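Local atomic coordinates of polyporopepsin (Irpex lacteus, PDB entry 1WKR), a protein that catalyses the cleavage of peptide bonds as an aspartic endopeptidase of broad specificity with milk-clotting activity. Residues Thr140-Val145 against Val319-Asn324; Val107-Leu112 against Ala187-Asn192; Ser205-Ile210 against Leu304-Gly309; Leu82-Gln87 against Phe133-Ile138; Pro6-Leu11 against Ser154-Glu159. One frame throughout, in Å; residues are numbered along the deposited sequence.

Contact 1. Residues Thr140-Val145 against Val319-Asn324; sequences TNLLAV and VYDTTN
At the middle of the six-stranded antiparallel sheet that joins the two lobes of a pepsin-like proteinase, strand 142-145 runs beside strand 319-321, their directions 172° apart. Leu143 and Tyr320 form the hydrogen-bonded pair: Leu143 N reaches Tyr320 O at 3.0 Å, and Tyr320 N meets Leu143 O almost along the C=O axis at 2.8 Å. The non-hydrogen-bonded pairs Leu142-Asp321 and Ala144-Val319 flank it and place their side chains on the other face. There Leu142 CG lies anti to the backbone N (chi1 173°), so that CD1 crosses obliquely onto Val319 CG1 at 3.7 Å, their branched apolar ends filling the buried face shared with Ala144. On the face of Leu143, the Tyr320 ring sets its edge beside Leu143 O, and CE1 touches Val145 CG2. The ring's hydroxyl bonds to Ser318, and Trp189 meets it edge-to-face. Past the strand ends, Asn141 O receives Thr323 N on an in-plane lone pair at 3.0 Å and Thr322 N more weakly, while Thr323 OG1 accepts from Asn141 N at 3.0 Å. Asp321 suits the following turn as an Asx motif: OD1 takes Asn324 N from above the carboxylate plane, whereas OD2 receives Asn324 ND2 on its syn lone pair and pairs with Arg326. A water donating to Asp321 OD1 also bonds to Thr140 OG1 at 2.7 Å.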
# COMPACT_ATOMS: atom_id res chain seq x y z
N THR A 140 20.59 1.60 5.98
CA THR A 140 20.20 2.66 4.97
C THR A 140 18.71 2.87 5.16
O THR A 140 18.02 2.05 5.79
CB THR A 140 20.62 2.25 3.59
OG1 THR A 140 20.48 3.39 2.72
CG2 THR A 140 19.81 1.06 3.03
N ASN A 141 18.24 4.03 4.72
CA ASN A 141 16.87 4.43 5.02
C ASN A 141 15.97 3.96 3.93
O ASN A 141 15.76 4.59 2.88
CB ASN A 141 16.82 5.96 5.21
CG ASN A 141 15.52 6.41 5.82
OD1 ASN A 141 14.55 5.65 5.89
ND2 ASN A 141 15.49 7.69 6.27
N LEU A 142 15.45 2.72 4.11
CA LEU A 142 14.76 1.97 3.08
C LEU A 142 13.83 0.98 3.72
O LEU A 142 14.12 0.40 4.75
CB LEU A 142 15.85 1.32 2.24
CG LEU A 142 15.51 0.31 1.14
CD1 LEU A 142 16.59 0.34 0.07
CD2 LEU A 142 15.23 -1.09 1.74
N LEU A 143 12.72 0.70 3.00
CA LEU A 143 11.77 -0.35 3.33
C LEU A 143 11.53 -1.14 2.07
O LEU A 143 11.27 -0.57 1.04
CB LEU A 143 10.43 0.29 3.82
CG LEU A 143 9.27 -0.72 3.91
CD1 LEU A 143 9.47 -1.79 4.95
CD2 LEU A 143 7.99 0.05 4.22
N ALA A 144 11.53 -2.47 2.14
CA ALA A 144 11.20 -3.34 1.00
C ALA A 144 10.06 -4.22 1.38
O ALA A 144 10.03 -4.82 2.50
CB ALA A 144 12.42 -4.14 0.60
N VAL A 145 9.06 -4.38 0.51
CA VAL A 145 7.80 -5.04 0.83
C VAL A 145 7.57 -6.18 -0.12
O VAL A 145 7.56 -6.02 -1.36
CB VAL A 145 6.64 -4.02 0.71
CG1 VAL A 145 5.30 -4.74 0.90
CG2 VAL A 145 6.80 -2.90 1.69
N VAL A 319 10.40 -1.62 -3.46
CA VAL A 319 11.47 -1.05 -2.63
C VAL A 319 11.22 0.47 -2.52
O VAL A 319 11.20 1.16 -3.51
CB VAL A 319 12.86 -1.34 -3.19
CG1 VAL A 319 13.92 -0.77 -2.23
CG2 VAL A 319 13.06 -2.86 -3.42
N TYR A 320 11.09 0.93 -1.28
CA TYR A 320 10.74 2.31 -0.97
C TYR A 320 12.03 2.92 -0.35
O TYR A 320 12.32 2.71 0.82
CB TYR A 320 9.57 2.37 0.00
CG TYR A 320 8.36 1.64 -0.56
CD1 TYR A 320 8.22 0.29 -0.38
CD2 TYR A 320 7.42 2.31 -1.32
CE1 TYR A 320 7.19 -0.44 -0.98
CE2 TYR A 320 6.33 1.59 -1.92
CZ TYR A 320 6.28 0.24 -1.72
OH TYR A 320 5.23 -0.48 -2.32
N ASP A 321 12.84 3.54 -1.20
CA ASP A 321 14.19 3.96 -0.80
C ASP A 321 14.20 5.45 -0.48
O ASP A 321 14.20 6.29 -1.38
CB ASP A 321 15.12 3.60 -1.98
CG ASP A 321 16.58 3.87 -1.69
OD1 ASP A 321 16.90 4.57 -0.70
OD2 ASP A 321 17.45 3.37 -2.45
N THR A 322 14.16 5.75 0.80
CA THR A 322 14.21 7.17 1.24
C THR A 322 15.56 7.81 1.03
O THR A 322 15.66 8.91 0.53
CB THR A 322 13.80 7.30 2.72
OG1 THR A 322 12.40 6.89 2.82
CG2 THR A 322 13.94 8.77 3.22
N THR A 323 16.62 7.07 1.36
CA THR A 323 17.98 7.62 1.20
C THR A 323 18.19 8.13 -0.21
O THR A 323 18.76 9.24 -0.42
CB THR A 323 18.99 6.54 1.55
OG1 THR A 323 19.01 6.36 2.97
CG2 THR A 323 20.42 6.93 1.12
N ASN A 324 17.79 7.38 -1.24
CA ASN A 324 18.02 7.72 -2.64
C ASN A 324 16.81 8.38 -3.30
O ASN A 324 16.91 8.72 -4.45
CB ASN A 324 18.49 6.47 -3.42
CG ASN A 324 19.84 6.00 -2.95
OD1 ASN A 324 20.77 6.85 -2.90
ND2 ASN A 324 19.97 4.79 -2.55
O HOH W 1 18.95 3.04 0.49
O HOH W 2 12.09 6.70 5.46

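Contact 2. Residues Val107-Leu112 against Ala187-Asn192; sequences VGPVDL and AYWGIN
The two segments meet as loops rather than paired strands, their nearest CA atoms being those of Pro109 and Tyr188, 5.9 Å apart. Segment 107-112 leaves strand 103-106, part of the psi motif that frames catalytic Asp32, and tightens into a 3-10 turn at 110-112, where Leu112 N bonds to Pro109 O. Segment 187-192 makes an inverse gamma turn centred on Trp189 before entering its strand. The direct hydrogen bond across is from the indole: Trp189 NE1 reaches Val107 O at 3.0 Å, with an N-H...O angle of 159°, arriving in the carbonyl plane on a lone pair and thus satisfying a buried carbonyl. Tryptophan suits the place because the same flat group also offers a face, over which Pro109 CG sits in a CH-pi contact, 3.9 Å from the centroid of the five-membered ring of Trp189. Proline's rigid ring keeps this methylene in position, and Pro109 CD lies against Trp189 CD1.

Tyr188 is the counterpart on the cleft side. Leu112 CG is anti to its carbonyl carbon (chi1 -63°), and both branches reach the aromatic ring: CD2 stands over its face, offset toward the rim, and CD1 touches Tyr188 CD2 at 3.6 Å. The Tyr188 hydroxyl bonds to the backbone of the bound peptide inhibitor, so Leu112 backs a residue of the substrate cleft. At the solvent-facing end Asp111 OD1 comes within 2.6 Å of Ala187 O, close enough that the acid probably carries a proton, and Asp111 OD2 rests against Ala187 CA at 3.3 Å.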
# COMPACT_ATOMS: atom_id res chain seq x y z
N VAL A 107 4.23 4.31 6.55
CA VAL A 107 5.56 4.16 5.89
C VAL A 107 5.64 4.92 4.56
O VAL A 107 6.59 4.76 3.80
CB VAL A 107 5.98 2.68 5.77
CG1 VAL A 107 6.44 2.15 7.14
CG2 VAL A 107 4.85 1.79 5.22
N GLY A 108 4.69 5.83 4.35
CA GLY A 108 4.79 6.88 3.33
C GLY A 108 5.91 7.83 3.69
O GLY A 108 6.54 7.76 4.77
N PRO A 109 6.21 8.77 2.80
CA PRO A 109 7.28 9.77 3.06
C PRO A 109 6.82 10.73 4.15
O PRO A 109 5.67 11.10 4.27
CB PRO A 109 7.43 10.49 1.72
CG PRO A 109 6.82 9.51 0.72
CD PRO A 109 5.64 8.94 1.45
N VAL A 110 7.82 11.18 4.95
CA VAL A 110 7.48 12.03 6.12
C VAL A 110 6.77 13.29 5.72
O VAL A 110 6.00 13.82 6.58
CB VAL A 110 8.77 12.34 6.94
CG1 VAL A 110 9.78 13.15 6.17
CG2 VAL A 110 8.41 12.96 8.30
N ASP A 111 6.93 13.82 4.52
CA ASP A 111 6.25 15.07 4.17
C ASP A 111 4.77 15.01 4.29
O ASP A 111 4.09 16.08 4.49
CB ASP A 111 6.71 15.60 2.79
CG ASP A 111 6.30 14.76 1.61
OD1 ASP A 111 5.68 13.71 1.72
OD2 ASP A 111 6.62 15.11 0.44
N LEU A 112 4.12 13.85 4.24
CA LEU A 112 2.67 13.72 4.36
C LEU A 112 2.20 14.07 5.76
O LEU A 112 1.04 14.33 5.99
CB LEU A 112 2.17 12.34 3.96
CG LEU A 112 2.43 11.94 2.50
CD1 LEU A 112 1.95 10.50 2.27
CD2 LEU A 112 1.75 12.85 1.52
N ALA A 187 4.61 13.86 -3.35
CA ALA A 187 4.56 13.85 -1.87
C ALA A 187 4.52 12.45 -1.34
O ALA A 187 4.74 12.21 -0.15
CB ALA A 187 3.33 14.65 -1.42
N TYR A 188 4.09 11.46 -2.17
CA TYR A 188 3.93 10.04 -1.81
C TYR A 188 5.09 9.29 -2.36
O TYR A 188 6.12 9.85 -2.78
CB TYR A 188 2.56 9.58 -2.38
CG TYR A 188 1.36 10.34 -1.96
CD1 TYR A 188 1.05 11.60 -2.62
CD2 TYR A 188 0.52 9.95 -0.94
CE1 TYR A 188 -0.04 12.35 -2.20
CE2 TYR A 188 -0.55 10.74 -0.51
CZ TYR A 188 -0.81 11.90 -1.18
OH TYR A 188 -1.87 12.72 -0.77
N TRP A 189 4.97 7.94 -2.41
CA TRP A 189 5.94 7.13 -3.18
C TRP A 189 5.47 7.20 -4.62
O TRP A 189 4.82 6.29 -5.16
CB TRP A 189 5.98 5.69 -2.64
CG TRP A 189 6.70 5.70 -1.29
CD1 TRP A 189 6.12 5.62 -0.05
CD2 TRP A 189 8.09 5.84 -1.07
NE1 TRP A 189 7.09 5.69 0.94
CE2 TRP A 189 8.31 5.85 0.32
CE3 TRP A 189 9.19 5.95 -1.93
CZ2 TRP A 189 9.57 5.96 0.87
CZ3 TRP A 189 10.44 6.04 -1.38
CH2 TRP A 189 10.63 6.05 -0.01
N GLY A 190 5.76 8.37 -5.23
CA GLY A 190 5.21 8.72 -6.58
C GLY A 190 6.19 8.43 -7.64
O GLY A 190 7.40 8.70 -7.52
N ILE A 191 5.69 7.86 -8.73
CA ILE A 191 6.51 7.51 -9.87
C ILE A 191 5.79 7.94 -11.16
O ILE A 191 4.59 8.22 -11.15
CB ILE A 191 6.82 5.98 -9.95
CG1 ILE A 191 5.54 5.16 -10.18
CG2 ILE A 191 7.50 5.51 -8.64
CD1 ILE A 191 5.78 3.70 -10.44
N ASN A 192 6.54 7.96 -12.26
CA ASN A 192 5.97 8.05 -13.57
C ASN A 192 5.84 6.69 -14.21
O ASN A 192 6.77 5.88 -14.08
CB ASN A 192 6.86 8.98 -14.43
CG ASN A 192 6.99 10.35 -13.80
OD1 ASN A 192 8.22 10.85 -13.70
ND2 ASN A 192 6.02 10.94 -13.35

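Contact 3. Residues Ser205-Ile210 against Leu304-Gly309; sequences SSTAGI and LDFING. With SO4 (sulfate ion), chain E.
Asp305 OD2 is gripped by two donors, Thr207 OG1 at 2.7 Å and Gly301 N, within the psi motif of the lobe that carries catalytic Asp212. The hydroxyl approaches from above the carboxylate plane; Thr207 OG1 stands anti to its backbone N (chi1 -168°), aiming it across the gap. OD1 takes Glu302 N and, weakly, Leu304 N, so these donors probably stabilise the charged form of the acid. In the parallel pairing, Asp305 N bonds to Ala208 O at 2.8 Å, Ile210 N to Phe306 O from above the carbonyl plane, and Asn308 N to Ile210 O nearly along the C=O axis. Glycine suits position 209 because, with no beta carbon intervening, Gly209 CA sits 3.3 Å from the centroid of the Phe306 ring, over its face. Phe306 CG takes the crowded position between backbone N and carbonyl carbon (chi1 64°), folding the ring across Gly209 with its edge by Thr207 O. Ile210 and Ile307 lie side by side, CG1 to CG1, while Ile210 CG2 meets Leu304 CD1. Leu304 and Ile307 also pack on the bound inhibitor. A sulfate ion, probably from the crystallisation liquor, accepts from Ser206 N and Ser206 OG, the latter bonding to O2 at 2.7 Å.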
# COMPACT_ATOMS: atom_id res chain seq x y z
N SER A 205 -1.44 7.05 -20.79
CA SER A 205 -0.21 7.61 -21.30
C SER A 205 0.73 8.01 -20.16
O SER A 205 0.22 8.33 -19.04
CB SER A 205 -0.51 8.88 -22.18
OG SER A 205 -1.49 8.54 -23.22
N SER A 206 1.98 8.08 -20.41
CA SER A 206 3.00 8.38 -19.38
C SER A 206 2.54 9.51 -18.53
O SER A 206 2.22 10.64 -18.98
CB SER A 206 4.28 8.80 -20.09
OG SER A 206 4.79 7.71 -20.80
N THR A 207 2.52 9.28 -17.22
CA THR A 207 2.01 10.27 -16.25
C THR A 207 2.45 9.87 -14.84
O THR A 207 3.06 8.82 -14.64
CB THR A 207 0.47 10.34 -16.36
OG1 THR A 207 0.02 11.48 -15.65
CG2 THR A 207 -0.24 9.06 -15.79
N ALA A 208 2.09 10.71 -13.88
CA ALA A 208 2.49 10.52 -12.50
C ALA A 208 1.37 9.85 -11.69
O ALA A 208 0.18 10.09 -11.94
CB ALA A 208 2.84 11.89 -11.85
N GLY A 209 1.77 9.09 -10.67
CA GLY A 209 0.85 8.41 -9.74
C GLY A 209 1.64 7.81 -8.63
O GLY A 209 2.84 8.15 -8.46
N ILE A 210 1.03 6.97 -7.82
CA ILE A 210 1.70 6.48 -6.62
C ILE A 210 1.63 4.99 -6.46
O ILE A 210 0.80 4.32 -7.09
CB ILE A 210 1.16 7.19 -5.34
CG1 ILE A 210 -0.25 6.69 -4.95
CG2 ILE A 210 1.17 8.72 -5.53
CD1 ILE A 210 -0.75 7.19 -3.60
N LEU A 304 -1.58 13.06 -10.30
CA LEU A 304 -1.68 11.83 -9.48
C LEU A 304 -2.81 11.09 -10.17
O LEU A 304 -4.02 11.34 -9.88
CB LEU A 304 -1.93 12.20 -8.02
CG LEU A 304 -1.61 11.05 -7.08
CD1 LEU A 304 -1.57 11.54 -5.61
CD2 LEU A 304 -2.51 9.87 -7.20
N ASP A 305 -2.46 10.18 -11.06
CA ASP A 305 -3.41 9.67 -12.06
C ASP A 305 -3.54 8.15 -12.01
O ASP A 305 -4.22 7.55 -12.87
CB ASP A 305 -2.95 10.10 -13.45
CG ASP A 305 -2.97 11.59 -13.70
OD1 ASP A 305 -3.56 12.37 -12.90
OD2 ASP A 305 -2.41 12.02 -14.74
N PHE A 306 -2.88 7.54 -11.04
CA PHE A 306 -3.02 6.10 -10.81
C PHE A 306 -2.56 5.78 -9.38
O PHE A 306 -1.77 6.57 -8.81
CB PHE A 306 -2.20 5.25 -11.86
CG PHE A 306 -0.71 5.48 -11.77
CD1 PHE A 306 0.08 4.85 -10.84
CD2 PHE A 306 -0.09 6.38 -12.65
CE1 PHE A 306 1.43 5.06 -10.75
CE2 PHE A 306 1.28 6.59 -12.59
CZ PHE A 306 2.03 5.95 -11.65
N ILE A 307 -3.02 4.65 -8.91
CA ILE A 307 -2.50 4.07 -7.64
C ILE A 307 -2.20 2.60 -7.96
O ILE A 307 -3.14 1.81 -8.20
CB ILE A 307 -3.45 4.21 -6.46
CG1 ILE A 307 -3.78 5.68 -6.19
CG2 ILE A 307 -2.81 3.58 -5.23
CD1 ILE A 307 -4.77 5.95 -5.09
N ASN A 308 -0.93 2.22 -7.91
CA ASN A 308 -0.55 0.79 -7.99
C ASN A 308 -0.71 0.25 -6.58
O ASN A 308 0.13 0.49 -5.69
CB ASN A 308 0.87 0.62 -8.51
CG ASN A 308 1.09 1.11 -9.91
OD1 ASN A 308 0.16 1.42 -10.66
ND2 ASN A 308 2.37 1.19 -10.31
N GLY A 309 -1.82 -0.47 -6.34
CA GLY A 309 -2.21 -0.92 -5.01
C GLY A 309 -1.78 -2.28 -4.66
O GLY A 309 -0.94 -2.91 -5.31
S SO4 E . 3.16 6.67 -23.89
O1 SO4 E . 4.17 5.69 -24.23
O2 SO4 E . 3.93 7.80 -23.40
O3 SO4 E . 2.44 7.13 -25.15
O4 SO4 E . 2.26 6.29 -22.85

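Contact 4. Residues Leu82-Gln87 against Phe133-Ile138; sequences LTIPKQ and FSQGTI
Gln135 NE2 makes the one hydrogen bond between the segments, to Thr83 O at 2.8 Å. The fit is imperfect: the N-H...O angle is 135°, and the donor stands above the carbonyl plane. The same nitrogen also donates a hydrogen bond to Thr137 OG1 at 2.8 Å, nearly in the plane of the Gln135 amide, so two acceptors fix the rotation of the amide. The other end, OE1, points tip to tip at Pro85 CD, 3.4 Å away, and lies near Ile84 CG2. Glutamine suits the task through its length: CG takes the crowded position between backbone N and carbonyl carbon (chi1 82°), and the chain then extends straight to strand 82-84. Beside it Leu82 divides its branches, CD2 against Thr137 CG2 at 3.7 Å and CD1 facing Ile138 CG2 at 4.2 Å.

What positions Gln135 is the end of helix 128-134, closed by a Schellman motif. Gly136 leaves the helical conformation with phi 93°, an angle that suits glycine, and its N bonds back to Phe133 O. On the strand side, residues 84-87 form a type II beta turn whose Pro85, the one met by Gln135, supplies a fitting phi at the second position. Farther in, Ile84 packs on Val128 and Leu132 of the helix, Gln87 bonds to Asn131 and to the Pro126 carbonyl, and Phe162 of strand 155-162 lies against both Leu82 and Ile138.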
# COMPACT_ATOMS: atom_id res chain seq x y z
N LEU A 82 13.29 -5.22 15.93
CA LEU A 82 13.73 -3.81 15.91
C LEU A 82 12.91 -3.05 16.92
O LEU A 82 11.68 -3.23 17.04
CB LEU A 82 13.56 -3.23 14.51
CG LEU A 82 14.25 -4.05 13.39
CD1 LEU A 82 13.98 -3.29 12.08
CD2 LEU A 82 15.77 -4.16 13.59
N THR A 83 13.56 -2.13 17.62
CA THR A 83 12.86 -1.28 18.64
C THR A 83 13.12 0.14 18.38
O THR A 83 14.32 0.56 18.12
CB THR A 83 13.36 -1.67 20.02
OG1 THR A 83 13.05 -3.10 20.23
CG2 THR A 83 12.67 -0.93 21.10
N ILE A 84 12.12 0.99 18.47
CA ILE A 84 12.20 2.41 18.28
C ILE A 84 11.76 3.10 19.54
O ILE A 84 10.54 3.19 19.79
CB ILE A 84 11.28 2.92 17.13
CG1 ILE A 84 11.55 2.12 15.87
CG2 ILE A 84 11.51 4.41 16.92
CD1 ILE A 84 10.41 2.28 14.84
N PRO A 85 12.65 3.59 20.37
CA PRO A 85 12.23 4.35 21.57
C PRO A 85 11.70 5.79 21.02
O PRO A 85 12.30 6.29 20.07
CB PRO A 85 13.56 4.49 22.39
CG PRO A 85 14.72 4.05 21.53
CD PRO A 85 14.15 3.40 20.31
N LYS A 86 10.74 6.28 21.56
CA LYS A 86 10.26 7.55 21.33
C LYS A 86 9.72 7.81 19.91
O LYS A 86 9.84 8.90 19.39
CB LYS A 86 11.26 8.61 21.78
CG LYS A 86 11.66 8.57 23.29
CD LYS A 86 12.24 9.98 23.81
CE LYS A 86 11.10 11.00 23.53
NZ LYS A 86 11.45 12.39 24.44
N GLN A 87 9.17 6.78 19.34
CA GLN A 87 8.37 6.96 18.10
C GLN A 87 7.13 7.80 18.39
O GLN A 87 6.41 7.51 19.35
CB GLN A 87 7.95 5.58 17.58
CG GLN A 87 7.04 5.69 16.32
CD GLN A 87 7.71 6.32 15.14
OE1 GLN A 87 8.84 5.89 14.79
NE2 GLN A 87 7.09 7.28 14.48
N PHE A 133 16.46 4.39 10.99
CA PHE A 133 17.71 4.80 10.39
C PHE A 133 18.43 5.82 11.21
O PHE A 133 19.66 5.67 11.47
CB PHE A 133 17.44 5.34 8.98
CG PHE A 133 18.74 5.81 8.38
CD1 PHE A 133 19.73 4.87 8.04
CD2 PHE A 133 19.02 7.19 8.24
CE1 PHE A 133 21.01 5.33 7.61
CE2 PHE A 133 20.29 7.59 7.76
CZ PHE A 133 21.24 6.67 7.47
N SER A 134 17.79 6.88 11.71
CA SER A 134 18.54 7.95 12.41
C SER A 134 19.04 7.42 13.75
O SER A 134 20.08 7.98 14.23
CB SER A 134 17.64 9.19 12.60
OG SER A 134 16.57 8.89 13.43
N GLN A 135 18.43 6.46 14.36
CA GLN A 135 18.93 5.92 15.61
C GLN A 135 20.03 4.90 15.38
O GLN A 135 20.61 4.40 16.38
CB GLN A 135 17.76 5.28 16.39
CG GLN A 135 17.43 3.93 15.96
CD GLN A 135 16.05 3.39 16.60
OE1 GLN A 135 15.32 4.18 17.21
NE2 GLN A 135 15.77 2.13 16.33
N GLY A 136 20.38 4.61 14.15
CA GLY A 136 21.55 3.76 13.87
C GLY A 136 21.21 2.35 13.75
O GLY A 136 22.12 1.49 13.64
N THR A 137 19.94 1.89 13.80
CA THR A 137 19.57 0.48 13.82
C THR A 137 19.68 -0.13 12.39
O THR A 137 20.36 -1.23 12.22
CB THR A 137 18.20 0.32 14.30
OG1 THR A 137 18.16 0.89 15.64
CG2 THR A 137 17.79 -1.20 14.41
N ILE A 138 19.19 0.50 11.37
CA ILE A 138 19.22 -0.10 10.01
C ILE A 138 20.25 0.62 9.18
O ILE A 138 20.51 1.83 9.41
CB ILE A 138 17.81 -0.09 9.39
CG1 ILE A 138 17.29 1.34 9.14
CG2 ILE A 138 16.90 -0.91 10.25
CD1 ILE A 138 15.93 1.35 8.40

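Contact 5. Residues Pro6-Leu11 against Ser154-Glu159; sequences PATNQL and SSTNGE
Pro6 begins the pairing opposite Glu159, its CB touching Thr156 CG2 at 3.8 Å; lacking an N-H, a proline suits this non-hydrogen-bonded position. Ala7 follows as a hydrogen-bonded pair with Gly158. Its N reaches Gly158 O at 2.9 Å from well above the carbonyl plane, and its O receives Gly158 N in plane at 3.0 Å. Ala7 faces both Asn157 and Gly158, a classic beta bulge that shifts the register by one, and Gly158 suits the crowding there because a side chain would press on Ala7 O. Thr8 OG1, anti to its carbonyl carbon, crosses obliquely to Thr156 OG1 at 2.8 Å, a hydroxyl pair in which either may donate. Thr8 CG2 lies 3.4 Å from Ser154 OG. At Asn9 the pairing resumes: Asn9 N bonds to Ser155 O at 2.8 Å, while Ser155 N meets a lone pair of Asn9 O at 3.3 Å. Asn9 CG, anti to the backbone N (chi1 -171°), carries OD1 forward to accept from Leu11 N, an Asx turn, and ND2 to Glu314, so an asparagine both ends the strand and ties in the following loop. Gln10 OE1 takes a bond from a water that also meets Ser154 OG. Strand 155-162 has strand 142-146 on its other side, so this bulged pair adds the N-terminal strand 3-9 to the six-stranded interdomain sheet typical of pepsin-like proteinases.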
# COMPACT_ATOMS: atom_id res chain seq x y z
N PRO A 6 7.04 -10.37 9.50
CA PRO A 6 6.00 -11.00 8.61
C PRO A 6 4.81 -10.10 8.53
O PRO A 6 4.53 -9.31 9.40
CB PRO A 6 5.65 -12.31 9.37
CG PRO A 6 6.69 -12.47 10.37
CD PRO A 6 7.21 -11.14 10.78
N ALA A 7 4.08 -10.25 7.43
CA ALA A 7 2.85 -9.45 7.21
C ALA A 7 1.76 -10.41 6.71
O ALA A 7 2.00 -11.37 5.98
CB ALA A 7 3.13 -8.36 6.15
N THR A 8 0.55 -10.09 7.11
CA THR A 8 -0.60 -10.93 6.86
C THR A 8 -1.56 -10.28 5.88
O THR A 8 -1.96 -9.14 6.03
CB THR A 8 -1.34 -11.22 8.16
OG1 THR A 8 -0.44 -11.93 9.03
CG2 THR A 8 -2.49 -12.14 7.98
N ASN A 9 -1.90 -11.07 4.83
CA ASN A 9 -2.81 -10.65 3.77
C ASN A 9 -4.21 -10.77 4.28
O ASN A 9 -4.68 -11.92 4.53
CB ASN A 9 -2.56 -11.54 2.56
CG ASN A 9 -3.27 -11.08 1.33
OD1 ASN A 9 -4.42 -10.63 1.39
ND2 ASN A 9 -2.64 -11.21 0.15
N GLN A 10 -4.95 -9.67 4.40
CA GLN A 10 -6.36 -9.64 4.79
C GLN A 10 -7.24 -9.28 3.60
O GLN A 10 -8.32 -8.71 3.77
CB GLN A 10 -6.61 -8.65 5.95
CG GLN A 10 -5.80 -8.99 7.20
CD GLN A 10 -6.21 -8.21 8.46
OE1 GLN A 10 -6.15 -8.80 9.54
NE2 GLN A 10 -6.63 -6.98 8.29
N LEU A 11 -6.76 -9.54 2.39
CA LEU A 11 -7.49 -9.44 1.12
C LEU A 11 -7.61 -8.00 0.66
O LEU A 11 -7.24 -7.67 -0.50
CB LEU A 11 -8.93 -10.06 1.19
CG LEU A 11 -8.98 -11.44 1.75
CD1 LEU A 11 -10.43 -11.98 1.67
CD2 LEU A 11 -7.99 -12.40 1.11
N SER A 154 -6.96 -15.15 5.54
CA SER A 154 -5.97 -14.44 6.28
C SER A 154 -4.71 -15.30 6.16
O SER A 154 -4.77 -16.58 6.48
CB SER A 154 -6.34 -14.42 7.85
OG SER A 154 -5.34 -13.83 8.55
N SER A 155 -3.73 -14.94 5.37
CA SER A 155 -2.54 -15.69 5.11
C SER A 155 -1.33 -14.88 5.43
O SER A 155 -1.14 -13.76 4.87
CB SER A 155 -2.48 -16.07 3.62
OG SER A 155 -3.58 -16.84 3.10
N THR A 156 -0.49 -15.34 6.33
CA THR A 156 0.74 -14.63 6.66
C THR A 156 1.77 -15.00 5.61
O THR A 156 2.62 -15.85 5.80
CB THR A 156 1.23 -14.95 8.11
OG1 THR A 156 0.15 -14.62 8.99
CG2 THR A 156 2.44 -14.07 8.49
N ASN A 157 1.69 -14.32 4.48
CA ASN A 157 2.52 -14.68 3.30
C ASN A 157 3.35 -13.50 2.83
O ASN A 157 4.00 -13.59 1.79
CB ASN A 157 1.65 -15.21 2.17
CG ASN A 157 0.74 -14.15 1.56
OD1 ASN A 157 0.84 -12.97 1.91
ND2 ASN A 157 -0.11 -14.51 0.58
N GLY A 158 3.45 -12.44 3.64
CA GLY A 158 4.16 -11.20 3.26
C GLY A 158 5.29 -10.90 4.18
O GLY A 158 5.49 -11.57 5.23
N GLU A 159 6.05 -9.86 3.83
CA GLU A 159 7.23 -9.47 4.64
C GLU A 159 7.52 -8.02 4.43
O GLU A 159 7.47 -7.52 3.31
CB GLU A 159 8.47 -10.33 4.27
CG GLU A 159 9.69 -10.03 5.15
CD GLU A 159 10.83 -10.86 4.69
OE1 GLU A 159 11.41 -10.55 3.59
OE2 GLU A 159 11.23 -11.76 5.42
O HOH W 3 -5.34 -11.43 10.15

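In the fold
Contacts 1 and 3 are buried, contacts 2, 4 and 5 partly so. Contacts 1 and 5 share the interdomain sheet through neighbouring strands 142-146 and 155-162; the first is regular, the second bulged and polar at its margin. Contact 2 touches contact 1, where Trp189 packs on Tyr320 and Thr322, and contact 3, through a probable hydrogen bond from Ile191 N to Gly209 O, so segment 187-192 links the interdomain sheet to the C-terminal lobe. Contact 3 combines parallel strand bonds with a close CH-pi contact of glycine and phenylalanine. Contact 4, away from the catalytic aspartates, relies on Gln135 and Leu82, yet Phe133 of its helical segment packs against Thr140 and Asn141 of contact 1.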